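Local coordinates for protein GCN5-related N-acetyltransferase (PDB 3TT2) that probably transfers acyl groups, most likely acetyl, from a coenzyme A donor to an acceptor that is not identified, as a GCN5-related acetyltransferase, at residues G250-R255 / G262-L267; Y188-E193 / V235-G240; E270-Y275 / R300-H305. All coordinates share one frame; numbering follows the deposited sequence.

Interaction 1: residues G250-R255 / G262-L267; sequences GSVGVR and GIALAL. With SO4 (sulfate ion), chain B.
V254 and V252 reach out from strand 246-254 to the start of helix 263-278, where I263, A264 and L267 meet them. In V254, CG1 lies anti to the backbone N (chi1 -176°), which places CG2 anti to the carbonyl carbon and turns it to the helix. That one methyl does the touching: it lies 3.7 Å from CG2 of I263 and 4.3 Å from CB of A264. V252 also touches with CG2, but from another rotamer: its CG1 stands between N and C (chi1 54°), which leaves CG2 anti to the backbone N, 4.2 Å from CB of A264 and equally 4.2 Å from CB of L267. The small A264 is thus approached by a methyl from each valine, beside G253, whose CA is 6.1 Å from the CA of A264.

A sulfate ion sits beside this junction. Its O1 receives a weak, fairly straight hydrogen bond from N of A264 (3.3 Å, 163° at the hydrogen) and lies 3.6 Å from CG2 of V254; G260 N also binds the ion. The helix start, with G262 as its N-cap, would favour an anion here. In the family, the R-x-x-G-x-G/A loop at this point holds the coenzyme A pyrophosphate, and the sulfate, probably from the crystallisation liquor, is consistent with that role.

Strand and helix run roughly antiparallel as the first two elements of a beta-alpha-beta unit completed by strand 282-290. I263 and L267 continue onto A226 of strand 223-228 and onto strand 233-243, while V252 and A264 also touch helix 297-301.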
loop_
_atom_site.group_PDB
_atom_site.type_symbol
_atom_site.label_atom_id
_atom_site.label_comp_id
_atom_site.label_asym_id
_atom_site.label_seq_id
_atom_site.Cartn_x
_atom_site.Cartn_y
_atom_site.Cartn_z
ATOM N N GLY A 250 3.924 -3.635 7.746
ATOM C CA GLY A 250 2.522 -3.554 7.420
ATOM C C GLY A 250 1.723 -2.843 8.491
ATOM O O GLY A 250 1.110 -1.805 8.235
ATOM N N SER A 251 1.757 -3.363 9.712
ATOM C CA SER A 251 0.910 -2.784 10.748
ATOM C C SER A 251 1.589 -2.676 12.101
ATOM O O SER A 251 2.011 -3.679 12.673
ATOM C CB SER A 251 -0.388 -3.595 10.869
ATOM O OG SER A 251 -0.136 -4.934 11.289
ATOM N N VAL A 252 1.656 -1.465 12.627
ATOM C CA VAL A 252 1.964 -1.313 14.034
ATOM C C VAL A 252 0.675 -0.878 14.731
ATOM O O VAL A 252 -0.064 -0.058 14.204
ATOM C CB VAL A 252 3.079 -0.301 14.260
ATOM C CG1 VAL A 252 2.730 1.043 13.597
ATOM C CG2 VAL A 252 3.346 -0.150 15.748
ATOM N N GLY A 253 0.354 -1.465 15.876
ATOM C CA GLY A 253 -0.881 -1.092 16.544
ATOM C C GLY A 253 -1.107 -1.625 17.942
ATOM O O GLY A 253 -0.593 -2.669 18.317
ATOM N N VAL A 254 -1.929 -0.920 18.707
ATOM C CA VAL A 254 -2.158 -1.287 20.089
ATOM C C VAL A 254 -3.636 -1.513 20.290
ATOM O O VAL A 254 -4.443 -0.767 19.763
ATOM C CB VAL A 254 -1.605 -0.207 21.044
ATOM C CG1 VAL A 254 -1.759 -0.634 22.479
ATOM C CG2 VAL A 254 -0.140 0.035 20.755
ATOM N N ARG A 255 -3.998 -2.567 21.022
ATOM C CA ARG A 255 -5.395 -2.816 21.384
ATOM C C ARG A 255 -5.882 -1.713 22.309
ATOM O O ARG A 255 -5.101 -1.176 23.086
ATOM C CB ARG A 255 -5.529 -4.203 22.003
ATOM C CG ARG A 255 -5.555 -5.280 20.934
ATOM C CD ARG A 255 -5.111 -6.623 21.401
ATOM N NE ARG A 255 -6.002 -7.138 22.424
ATOM C CZ ARG A 255 -6.252 -8.429 22.606
ATOM N NH1 ARG A 255 -5.682 -9.324 21.805
ATOM N NH2 ARG A 255 -7.071 -8.818 23.582
ATOM N N GLY A 262 2.644 4.587 25.173
ATOM C CA GLY A 262 3.845 4.691 24.361
ATOM C C GLY A 262 4.297 3.337 23.854
ATOM O O GLY A 262 5.469 3.156 23.536
ATOM N N ILE A 263 3.372 2.385 23.769
ATOM C CA ILE A 263 3.677 1.044 23.279
ATOM C C ILE A 263 4.033 0.969 21.770
ATOM O O ILE A 263 4.887 0.186 21.364
ATOM C CB ILE A 263 2.520 0.076 23.605
ATOM C CG1 ILE A 263 2.469 -0.213 25.105
ATOM C CG2 ILE A 263 2.653 -1.231 22.834
ATOM C CD1 ILE A 263 1.128 -0.759 25.548
ATOM N N ALA A 264 3.376 1.776 20.946
ATOM C CA ALA A 264 3.643 1.768 19.515
ATOM C C ALA A 264 5.070 2.255 19.248
ATOM O O ALA A 264 5.800 1.647 18.476
ATOM C CB ALA A 264 2.644 2.631 18.796
ATOM N N LEU A 265 5.474 3.335 19.911
ATOM C CA LEU A 265 6.850 3.817 19.815
ATOM C C LEU A 265 7.897 2.779 20.236
ATOM O O LEU A 265 8.902 2.614 19.562
ATOM C CB LEU A 265 7.041 5.084 20.625
ATOM C CG LEU A 265 8.393 5.741 20.405
ATOM C CD1 LEU A 265 8.515 6.043 18.948
ATOM C CD2 LEU A 265 8.512 7.025 21.214
ATOM N N ALA A 266 7.665 2.080 21.338
ATOM C CA ALA A 266 8.547 0.992 21.733
ATOM C C ALA A 266 8.556 -0.086 20.675
ATOM O O ALA A 266 9.626 -0.609 20.343
ATOM C CB ALA A 266 8.125 0.404 23.056
ATOM N N LEU A 267 7.380 -0.440 20.153
ATOM C CA LEU A 267 7.318 -1.494 19.133
ATOM C C LEU A 267 8.158 -1.112 17.917
ATOM O O LEU A 267 8.952 -1.901 17.444
ATOM C CB LEU A 267 5.891 -1.820 18.697
ATOM C CG LEU A 267 5.213 -2.853 19.589
ATOM C CD1 LEU A 267 3.735 -2.986 19.231
ATOM C CD2 LEU A 267 5.905 -4.186 19.515
HETATM S S SO4 B . -0.255 4.244 21.334
HETATM O O1 SO4 B . 0.629 3.334 22.047
HETATM O O2 SO4 B . 0.434 5.447 20.945
HETATM O O3 SO4 B . -0.825 3.592 20.155
HETATM O O4 SO4 B . -1.317 4.683 22.230
#

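Interaction 2: residues Y188-E193 / V235-G240; sequences YEAVEE and VGTCLG
No flat group enters the meeting of A190 and V191 with T237 and L239, which is made by aliphatic branches and one hydroxyl. The aromatic ring of Y188 stands on the far side of helix 184-194, inclined against the rings of F206 and W209, with its OH hydrogen-bonded to S204 O. The carboxylate of E192 is likewise engaged elsewhere, in a salt bridge with R201.

V191 makes most of the contact. Its CG1 is anti to the backbone N (chi1 172°), and this sends CG2, anti to the carbonyl carbon, to the strand. That methyl sits 3.8 Å from OG1 of T237 and 3.8 Å from CD1 of L239, touching two residues that alternate along one side of the strand. The V191 and T237 side chains cross at about a right angle. A190 adds a looser touch, its CB 4.2 Å from CG2 of T237.

The helix lies across strand 233-243, the axes of the two short segments crossing at 94°, 8.2 Å apart at their closest. In this acetyltransferase fold the central strands carry helices on both faces: T237 and L239 face helix 184-194, whereas C238 between them packs on L267, L268 and V271 of helix 263-278. A classic beta bulge, V235 and G236 both facing A226, shifts the alternation just before T237, so that V235 turns away from helix 184-194 and touches I263 instead. No hydrogen bond joins helix and strand here; the strand is fixed from its sides, by backbone bonds of T237 to G253 and of C238 to L224.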
loop_
_atom_site.group_PDB
_atom_site.type_symbol
_atom_site.label_atom_id
_atom_site.label_comp_id
_atom_site.label_asym_id
_atom_site.label_seq_id
_atom_site.Cartn_x
_atom_site.Cartn_y
_atom_site.Cartn_z
ATOM N N TYR A 188 -3.073 -13.109 15.446
ATOM C CA TYR A 188 -4.174 -12.803 14.563
ATOM C C TYR A 188 -5.330 -12.069 15.267
ATOM O O TYR A 188 -5.920 -11.153 14.700
ATOM C CB TYR A 188 -4.691 -14.089 13.937
ATOM C CG TYR A 188 -6.035 -13.893 13.310
ATOM C CD1 TYR A 188 -6.154 -13.227 12.100
ATOM C CD2 TYR A 188 -7.199 -14.342 13.939
ATOM C CE1 TYR A 188 -7.386 -13.031 11.517
ATOM C CE2 TYR A 188 -8.435 -14.156 13.358
ATOM C CZ TYR A 188 -8.519 -13.493 12.151
ATOM O OH TYR A 188 -9.737 -13.290 11.557
ATOM N N GLU A 189 -5.665 -12.482 16.485
ATOM C CA GLU A 189 -6.774 -11.867 17.215
ATOM C C GLU A 189 -6.453 -10.436 17.602
ATOM O O GLU A 189 -7.319 -9.565 17.612
ATOM C CB GLU A 189 -7.114 -12.668 18.474
ATOM C CG GLU A 189 -7.782 -13.996 18.192
ATOM C CD GLU A 189 -7.979 -14.839 19.446
ATOM O OE1 GLU A 189 -7.383 -14.512 20.505
ATOM O OE2 GLU A 189 -8.738 -15.834 19.370
ATOM N N ALA A 190 -5.193 -10.213 17.936
ATOM C CA ALA A 190 -4.741 -8.910 18.370
ATOM C C ALA A 190 -4.713 -7.956 17.192
ATOM O O ALA A 190 -5.006 -6.782 17.342
ATOM C CB ALA A 190 -3.380 -9.025 18.991
ATOM N N VAL A 191 -4.364 -8.475 16.020
ATOM C CA VAL A 191 -4.307 -7.680 14.797
ATOM C C VAL A 191 -5.710 -7.310 14.316
ATOM O O VAL A 191 -5.940 -6.202 13.838
ATOM C CB VAL A 191 -3.552 -8.429 13.668
ATOM C CG1 VAL A 191 -3.655 -7.683 12.353
ATOM C CG2 VAL A 191 -2.096 -8.610 14.020
ATOM N N GLU A 192 -6.654 -8.236 14.454
ATOM C CA GLU A 192 -7.998 -8.015 13.937
ATOM C C GLU A 192 -8.772 -7.086 14.832
ATOM O O GLU A 192 -9.789 -6.528 14.444
ATOM C CB GLU A 192 -8.746 -9.332 13.775
ATOM C CG GLU A 192 -8.474 -10.010 12.448
ATOM C CD GLU A 192 -8.836 -9.139 11.249
ATOM O OE1 GLU A 192 -10.033 -9.095 10.884
ATOM O OE2 GLU A 192 -7.924 -8.500 10.673
ATOM N N GLU A 193 -8.270 -6.931 16.044
ATOM C CA GLU A 193 -8.886 -6.091 17.052
ATOM C C GLU A 193 -8.258 -4.710 16.980
ATOM O O GLU A 193 -8.954 -3.718 16.757
ATOM C CB GLU A 193 -8.710 -6.709 18.434
ATOM C CG GLU A 193 -9.206 -5.843 19.568
ATOM C CD GLU A 193 -9.054 -6.522 20.918
ATOM O OE1 GLU A 193 -8.933 -7.767 20.944
ATOM O OE2 GLU A 193 -9.051 -5.813 21.950
ATOM N N VAL A 235 -0.826 -7.191 23.711
ATOM C CA VAL A 235 -1.455 -5.880 23.735
ATOM C C VAL A 235 -1.132 -5.042 22.507
ATOM O O VAL A 235 -1.697 -3.966 22.323
ATOM C CB VAL A 235 -1.078 -5.076 25.002
ATOM C CG1 VAL A 235 -1.303 -5.916 26.232
ATOM C CG2 VAL A 235 0.364 -4.569 24.921
ATOM N N GLY A 236 -0.255 -5.539 21.647
ATOM C CA GLY A 236 0.210 -4.739 20.524
ATOM C C GLY A 236 1.022 -5.577 19.567
ATOM O O GLY A 236 1.527 -6.611 19.961
ATOM N N THR A 237 1.139 -5.149 18.311
ATOM C CA THR A 237 1.925 -5.879 17.315
ATOM C C THR A 237 2.619 -4.912 16.385
ATOM O O THR A 237 2.113 -3.821 16.111
ATOM C CB THR A 237 1.060 -6.810 16.425
ATOM O OG1 THR A 237 0.154 -6.016 15.650
ATOM C CG2 THR A 237 0.278 -7.849 17.254
ATOM N N CYS A 238 3.806 -5.308 15.938
ATOM C CA CYS A 238 4.423 -4.683 14.805
ATOM C C CYS A 238 4.931 -5.801 13.918
ATOM O O CYS A 238 5.898 -6.478 14.262
ATOM C CB CYS A 238 5.596 -3.846 15.285
ATOM S SG CYS A 238 6.287 -2.713 14.091
ATOM N N LEU A 239 4.339 -5.960 12.741
ATOM C CA LEU A 239 4.728 -7.069 11.910
ATOM C C LEU A 239 5.464 -6.537 10.701
ATOM O O LEU A 239 4.873 -6.009 9.752
ATOM C CB LEU A 239 3.497 -7.865 11.513
ATOM C CG LEU A 239 2.491 -8.092 12.650
ATOM C CD1 LEU A 239 1.249 -8.829 12.180
ATOM C CD2 LEU A 239 3.129 -8.842 13.827
ATOM N N GLY A 240 6.775 -6.747 10.728
ATOM C CA GLY A 240 7.644 -6.309 9.662
ATOM C C GLY A 240 7.905 -7.448 8.708
ATOM O O GLY A 240 7.667 -8.631 9.003
#

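Interaction 3: residues E270-Y275 / R300-H305; sequences EVFGVY and RRAGMH
F272 meets M304 and A302 with the edge of its ring. The aromatic contact is with M304, modelled as selenomethionine: SE lies 5.2 Å from the ring centroid and 84° off the ring normal, close to the ring plane and 3.8 Å from CZ. This is a Met-aromatic contact of the edge type, in which the polarisable selenium meets the ring hydrogens. The M304 chain bends at chi3 (-62°), which brings the terminal CE back beside the ring, 4.0 Å from CZ.

A polar neighbour shares this edge. The carbonyl O of A302 lies near the ring plane, 3.5 Å from CE2. It belongs to the residue before G303, which, with positive phi, forms a Schellman motif following helix 297-301, its N bonding to R300 O at 2.9 Å. Helix 263-278 is thereby docked against the turn leading into strand 305-316 of the acetyltransferase fold.

Apolar packing fills in around these contacts. CB of A302 stands 4.2 Å from CE2 of F272, and the ring also rests on I158 and V283, while M304 reaches M156, I158 and L285. A leucine in place of F272, without the ring, would probably leave the M304 selenium without its aromatic partner and open a gap beside the A302 carbonyl. L268 lies against both A302 and M304 from the same helix as F272.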
loop_
_atom_site.group_PDB
_atom_site.type_symbol
_atom_site.label_atom_id
_atom_site.label_comp_id
_atom_site.label_asym_id
_atom_site.label_seq_id
_atom_site.Cartn_x
_atom_site.Cartn_y
_atom_site.Cartn_z
ATOM N N GLU A 270 11.975 -1.033 18.687
ATOM C CA GLU A 270 12.459 -2.410 18.743
ATOM C C GLU A 270 12.601 -3.083 17.358
ATOM O O GLU A 270 13.619 -3.741 17.093
ATOM C CB GLU A 270 11.589 -3.249 19.673
ATOM C CG GLU A 270 12.099 -4.658 19.920
ATOM C CD GLU A 270 12.944 -4.802 21.178
ATOM O OE1 GLU A 270 13.945 -5.548 21.124
ATOM O OE2 GLU A 270 12.614 -4.191 22.219
ATOM N N VAL A 271 11.599 -2.910 16.489
ATOM C CA VAL A 271 11.636 -3.473 15.131
ATOM C C VAL A 271 12.800 -2.886 14.351
ATOM O O VAL A 271 13.495 -3.595 13.638
ATOM C CB VAL A 271 10.332 -3.230 14.342
ATOM C CG1 VAL A 271 10.352 -3.998 13.073
ATOM C CG2 VAL A 271 9.191 -3.729 15.112
ATOM N N PHE A 272 13.020 -1.589 14.510
ATOM C CA PHE A 272 14.140 -0.924 13.870
ATOM C C PHE A 272 15.478 -1.493 14.341
ATOM O O PHE A 272 16.428 -1.607 13.576
ATOM C CB PHE A 272 14.066 0.586 14.092
ATOM C CG PHE A 272 12.905 1.236 13.393
ATOM C CD1 PHE A 272 12.191 0.546 12.442
ATOM C CD2 PHE A 272 12.529 2.539 13.689
ATOM C CE1 PHE A 272 11.127 1.144 11.794
ATOM C CE2 PHE A 272 11.465 3.145 13.042
ATOM C CZ PHE A 272 10.762 2.449 12.100
ATOM N N GLY A 273 15.552 -1.863 15.603
ATOM C CA GLY A 273 16.780 -2.430 16.101
ATOM C C GLY A 273 17.059 -3.751 15.427
ATOM O O GLY A 273 18.190 -4.030 15.073
ATOM N N VAL A 274 16.024 -4.561 15.238
ATOM C CA VAL A 274 16.177 -5.856 14.583
ATOM C C VAL A 274 16.658 -5.699 13.138
ATOM O O VAL A 274 17.546 -6.429 12.684
ATOM C CB VAL A 274 14.867 -6.636 14.577
ATOM C CG1 VAL A 274 14.981 -7.829 13.669
ATOM C CG2 VAL A 274 14.487 -7.060 15.987
ATOM N N TYR A 275 16.072 -4.734 12.431
ATOM C CA TYR A 275 16.460 -4.441 11.059
ATOM C C TYR A 275 17.883 -3.943 11.025
ATOM O O TYR A 275 18.669 -4.307 10.136
ATOM C CB TYR A 275 15.575 -3.351 10.457
ATOM C CG TYR A 275 14.268 -3.822 9.882
ATOM C CD1 TYR A 275 14.231 -4.664 8.781
ATOM C CD2 TYR A 275 13.070 -3.388 10.414
ATOM C CE1 TYR A 275 13.019 -5.089 8.246
ATOM C CE2 TYR A 275 11.868 -3.805 9.900
ATOM C CZ TYR A 275 11.839 -4.659 8.820
ATOM O OH TYR A 275 10.623 -5.053 8.307
ATOM N N ARG A 300 7.373 10.292 13.430
ATOM C CA ARG A 300 8.517 11.171 13.508
ATOM C C ARG A 300 9.299 10.903 14.812
ATOM O O ARG A 300 10.535 10.848 14.821
ATOM C CB ARG A 300 8.050 12.609 13.365
ATOM C CG ARG A 300 9.079 13.635 13.695
ATOM C CD ARG A 300 8.706 14.974 13.106
ATOM N NE ARG A 300 9.666 16.000 13.494
ATOM C CZ ARG A 300 9.490 17.303 13.297
ATOM N NH1 ARG A 300 8.379 17.744 12.716
ATOM N NH2 ARG A 300 10.424 18.164 13.684
ATOM N N ARG A 301 8.576 10.669 15.897
ATOM C CA ARG A 301 9.197 10.303 17.171
ATOM C C ARG A 301 9.952 8.983 17.099
ATOM O O ARG A 301 10.845 8.764 17.893
ATOM C CB ARG A 301 8.164 10.257 18.307
ATOM C CG ARG A 301 7.764 11.633 18.791
ATOM C CD ARG A 301 6.828 11.577 19.969
ATOM N NE ARG A 301 6.428 12.914 20.391
ATOM C CZ ARG A 301 5.204 13.226 20.812
ATOM N NH1 ARG A 301 4.252 12.291 20.853
ATOM N NH2 ARG A 301 4.925 14.475 21.175
ATOM N N ALA A 302 9.590 8.104 16.168
ATOM C CA ALA A 302 10.301 6.834 16.042
ATOM C C ALA A 302 11.519 6.975 15.120
ATOM O O ALA A 302 12.268 6.026 14.875
ATOM C CB ALA A 302 9.377 5.719 15.586
ATOM N N GLY A 303 11.722 8.191 14.637
ATOM C CA GLY A 303 12.900 8.496 13.854
ATOM C C GLY A 303 12.605 8.493 12.374
ATOM O O GLY A 303 13.510 8.585 11.535
HETATM N N MSE A 304 11.325 8.366 12.045
HETATM C CA MSE A 304 10.972 8.305 10.666
HETATM C C MSE A 304 10.769 9.696 10.136
HETATM O O MSE A 304 10.801 10.656 10.896
HETATM C CB MSE A 304 9.731 7.470 10.516
HETATM C CG MSE A 304 10.025 6.017 10.277
HETATM SE SE MSE A 304 8.428 4.948 10.424
HETATM C CE MSE A 304 8.093 5.365 12.274
ATOM N N HIS A 305 10.541 9.783 8.831
ATOM C CA HIS A 305 10.375 11.049 8.135
ATOM C C HIS A 305 9.483 10.814 6.915
ATOM O O HIS A 305 9.213 9.670 6.542
ATOM C CB HIS A 305 11.717 11.627 7.727
ATOM C CG HIS A 305 12.352 10.908 6.582
ATOM N ND1 HIS A 305 13.124 9.777 6.750
ATOM C CD2 HIS A 305 12.314 11.147 5.249
ATOM C CE1 HIS A 305 13.536 9.354 5.569
ATOM N NE2 HIS A 305 13.056 10.166 4.644
#

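From the N terminus, interaction 2 comes first, bringing strand 233-243 back to helix 184-194 after 41 intervening residues. Interaction 1 then closes the short loop of six residues between strand 246-254 and helix 263-278, and interaction 3 spans 24 residues from that helix to the turn before strand 305-316. The three loops follow in series, neither nesting nor crossing. Interactions 1 and 2 join through strands 246-254 and 233-243, which are neighbours in the sheet. Interactions 1 and 3 share helix 263-278, where L265 packs on A302. G240 against Y275 bridges interactions 2 and 3, linking strand 233-243 to helix 263-278.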